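Local coordinates for protein acetylene hydratase (Pelobacter acetylenicus, PDB 2E7Z) that hydrates acetylene to acetaldehyde without net redox chemistry, using a tungsten-bis(molybdopterin guanine dinucleotide) cofactor and a [4Fe-4S] cluster, at residues A[59-64]-A[485-490]. Sequence-based numbering, arbitrary orientation.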
ATOM      1  N   VAL A  59      13.990  -4.635  19.419  1.00 10.24           N
ATOM      2  CA  VAL A  59      15.189  -3.817  19.436  1.00 10.63           C
ATOM      3  C   VAL A  59      14.884  -2.506  20.142  1.00 10.57           C
ATOM      4  O   VAL A  59      14.073  -1.701  19.652  1.00 10.53           O
ATOM      5  CB  VAL A  59      15.703  -3.562  17.986  1.00 10.54           C
ATOM      6  CG1 VAL A  59      16.905  -2.621  17.974  1.00 10.60           C
ATOM      7  CG2 VAL A  59      16.062  -4.900  17.314  1.00 11.89           C
ATOM      8  N   LEU A  60      15.516  -2.271  21.292  1.00 10.42           N
ATOM      9  CA  LEU A  60      15.250  -1.084  22.094  1.00 11.14           C
ATOM     10  C   LEU A  60      16.418  -0.101  22.145  1.00 11.17           C
ATOM     11  O   LEU A  60      16.297   0.992  22.718  1.00 11.08           O
ATOM     12  CB  LEU A  60      14.801  -1.472  23.511  1.00 12.06           C
ATOM     13  CG  LEU A  60      13.432  -2.126  23.614  1.00 12.84           C
ATOM     14  CD1 LEU A  60      13.194  -2.469  25.116  1.00 14.08           C
ATOM     15  CD2 LEU A  60      12.305  -1.283  23.067  1.00 12.83           C
ATOM     16  N   TYR A  61      17.545  -0.472  21.549  1.00 11.22           N
ATOM     17  CA  TYR A  61      18.756   0.345  21.575  1.00 10.72           C
ATOM     18  C   TYR A  61      19.410   0.312  20.204  1.00 10.82           C
ATOM     19  O   TYR A  61      19.343  -0.715  19.511  1.00 10.92           O
ATOM     20  CB  TYR A  61      19.764  -0.157  22.638  1.00 11.11           C
ATOM     21  CG  TYR A  61      19.194  -0.123  24.033  1.00 12.75           C
ATOM     22  CD1 TYR A  61      18.457  -1.187  24.516  1.00 12.40           C
ATOM     23  CD2 TYR A  61      19.364   0.996  24.859  1.00 12.71           C
ATOM     24  CE1 TYR A  61      17.885  -1.155  25.792  1.00 13.13           C
ATOM     25  CE2 TYR A  61      18.817   1.033  26.147  1.00 14.09           C
ATOM     26  CZ  TYR A  61      18.080  -0.039  26.586  1.00 14.31           C
ATOM     27  OH  TYR A  61      17.536  -0.012  27.848  1.00 17.39           O
ATOM     28  N   PRO A  62      20.052   1.415  19.822  1.00 10.38           N
ATOM     29  CA  PRO A  62      20.785   1.388  18.556  1.00 10.31           C
ATOM     30  C   PRO A  62      21.841   0.280  18.522  1.00 10.64           C
ATOM     31  O   PRO A  62      22.564   0.061  19.510  1.00 12.15           O
ATOM     32  CB  PRO A  62      21.452   2.756  18.511  1.00 11.41           C
ATOM     33  CG  PRO A  62      20.544   3.647  19.303  1.00 11.24           C
ATOM     34  CD  PRO A  62      20.098   2.759  20.445  1.00 11.10           C
ATOM     35  N   LEU A  63      21.904  -0.407  17.384  1.00 10.70           N
ATOM     36  CA  LEU A  63      22.930  -1.434  17.164  1.00 10.28           C
ATOM     37  C   LEU A  63      23.792  -1.071  15.977  1.00 10.74           C
ATOM     38  O   LEU A  63      23.284  -0.671  14.939  1.00 11.49           O
ATOM     39  CB  LEU A  63      22.295  -2.802  16.922  1.00 10.93           C
ATOM     40  CG  LEU A  63      21.418  -3.383  18.017  1.00 11.54           C
ATOM     41  CD1 LEU A  63      20.652  -4.555  17.489  1.00 12.68           C
ATOM     42  CD2 LEU A  63      22.318  -3.811  19.199  1.00 14.16           C
ATOM     43  N   LYS A  64      25.097  -1.193  16.124  1.00 10.55           N
ATOM     44  CA  LYS A  64      26.040  -1.019  15.047  1.00 10.31           C
ATOM     45  C   LYS A  64      26.566  -2.374  14.601  1.00 10.60           C
ATOM     46  O   LYS A  64      26.929  -3.231  15.423  1.00 10.70           O
ATOM     47  CB  LYS A  64      27.208  -0.163  15.536  1.00 11.63           C
ATOM     48  CG  LYS A  64      28.307   0.000  14.521  1.00 11.20           C
ATOM     49  CD  LYS A  64      29.407   0.922  14.984  1.00 15.19           C
ATOM     50  CE  LYS A  64      30.463   1.026  13.912  1.00 16.55           C
ATOM     51  NZ  LYS A  64      31.541   1.960  14.304  1.00 19.12           N
ATOM     52  N   ALA A 485       9.565   2.226  25.430  1.00 12.16           N
ATOM     53  CA  ALA A 485      10.477   1.339  26.168  1.00 12.46           C
ATOM     54  C   ALA A 485      11.930   1.573  25.767  1.00 12.96           C
ATOM     55  O   ALA A 485      12.232   1.997  24.648  1.00 12.49           O
ATOM     56  CB  ALA A 485      10.092  -0.108  25.961  1.00 14.61           C
ATOM     57  N   GLY A 486      12.838   1.319  26.705  1.00 13.08           N
ATOM     58  CA  GLY A 486      14.271   1.359  26.438  1.00 12.84           C
ATOM     59  C   GLY A 486      14.670   2.692  25.842  1.00 12.40           C
ATOM     60  O   GLY A 486      14.238   3.752  26.325  1.00 13.65           O
ATOM     61  N   GLU A 487      15.445   2.646  24.752  1.00 11.34           N
ATOM     62  CA  GLU A 487      15.869   3.847  24.050  1.00 11.87           C
ATOM     63  C   GLU A 487      15.144   3.968  22.709  1.00 10.60           C
ATOM     64  O   GLU A 487      15.668   4.579  21.780  1.00 10.48           O
ATOM     65  CB  GLU A 487      17.391   3.840  23.850  1.00 12.01           C
ATOM     66  CG  GLU A 487      18.153   4.363  25.059  1.00 14.42           C
ATOM     67  CD  GLU A 487      18.171   5.874  25.084  1.00 16.09           C
ATOM     68  OE1 GLU A 487      18.900   6.483  24.260  1.00 15.96           O
ATOM     69  OE2 GLU A 487      17.447   6.451  25.930  1.00 20.77           O
ATOM     70  N   ALA A 488      13.930   3.427  22.620  1.00  9.94           N
ATOM     71  CA  ALA A 488      13.157   3.606  21.360  1.00  9.47           C
ATOM     72  C   ALA A 488      12.806   5.076  21.183  1.00 10.11           C
ATOM     73  O   ALA A 488      12.472   5.773  22.138  1.00 10.06           O
ATOM     74  CB  ALA A 488      11.923   2.747  21.422  1.00  9.83           C
ATOM     75  N   LYS A 489      12.908   5.555  19.954  1.00  9.25           N
ATOM     76  CA  LYS A 489      12.665   6.958  19.702  1.00  9.40           C
ATOM     77  C   LYS A 489      11.717   7.088  18.528  1.00  8.53           C
ATOM     78  O   LYS A 489      11.530   6.162  17.756  1.00  8.38           O
ATOM     79  CB  LYS A 489      13.972   7.707  19.357  1.00 10.35           C
ATOM     80  CG  LYS A 489      15.091   7.657  20.377  1.00 13.67           C
ATOM     81  CD  LYS A 489      14.824   8.493  21.580  1.00 17.35           C
ATOM     82  CE  LYS A 489      15.996   8.389  22.573  1.00 20.01           C
ATOM     83  NZ  LYS A 489      15.593   8.902  23.899  1.00 24.83           N
ATOM     84  N   ASP A 490      11.177   8.284  18.396  1.00  7.80           N
ATOM     85  CA  ASP A 490      10.255   8.563  17.307  1.00  7.45           C
ATOM     86  C   ASP A 490      10.926   8.909  15.974  1.00  7.23           C
ATOM     87  O   ASP A 490      12.109   9.257  15.938  1.00  7.67           O
ATOM     88  CB  ASP A 490       9.265   9.634  17.739  1.00  8.28           C
ATOM     89  CG  ASP A 490       9.850  11.004  17.759  1.00  9.56           C
ATOM     90  OD1 ASP A 490       9.925  11.593  16.671  1.00  9.48           O
ATOM     91  OD2 ASP A 490      10.186  11.521  18.842  1.00 10.51           O
TER
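In Y61 the ring carbon CG stands anti to the carbonyl carbon (chi1 -60°), and in E487 CG does likewise (chi1 -84°), which brings the aromatic ring against the aliphatic part of the glutamate. There the two side chains cross at about a right angle, Y61 CE2 lying 3.6 Å from E487 CG. Bent at chi2, E487 then leads its carboxylate away, with OE2 a long 3.7 Å from K489 NZ. The Y61 ring also makes a cation-pi contact with R77. Where the backbones meet, E487 N donates to L60 O at 2.8 Å, a bond bent at the hydrogen (137°); the same N lies over one face of the Y61 ring, offset toward its rim. The donor belongs to a type II' beta turn from A485 to A488, closed by A488 N to A485 O at 3.0 Å. G486, at its first corner, has positive phi, and a CB there would clash with L60 CB. In this DMSO reductase family fold, residues 59-64 run into penultimate sheet strand 63-65, and the A488 side chain lies about 5 Å from that of D457, a cofactor-binding residue. Replacing Y61 with an alanine would probably open a gap beside the E487 methylenes and leave R77 without its cation-pi partner. Toward the A485 end of the turn, L60 CD2 packs 3.8 Å from A485 CB; A488 CB is farther from L60 CD2, at 4.4 Å.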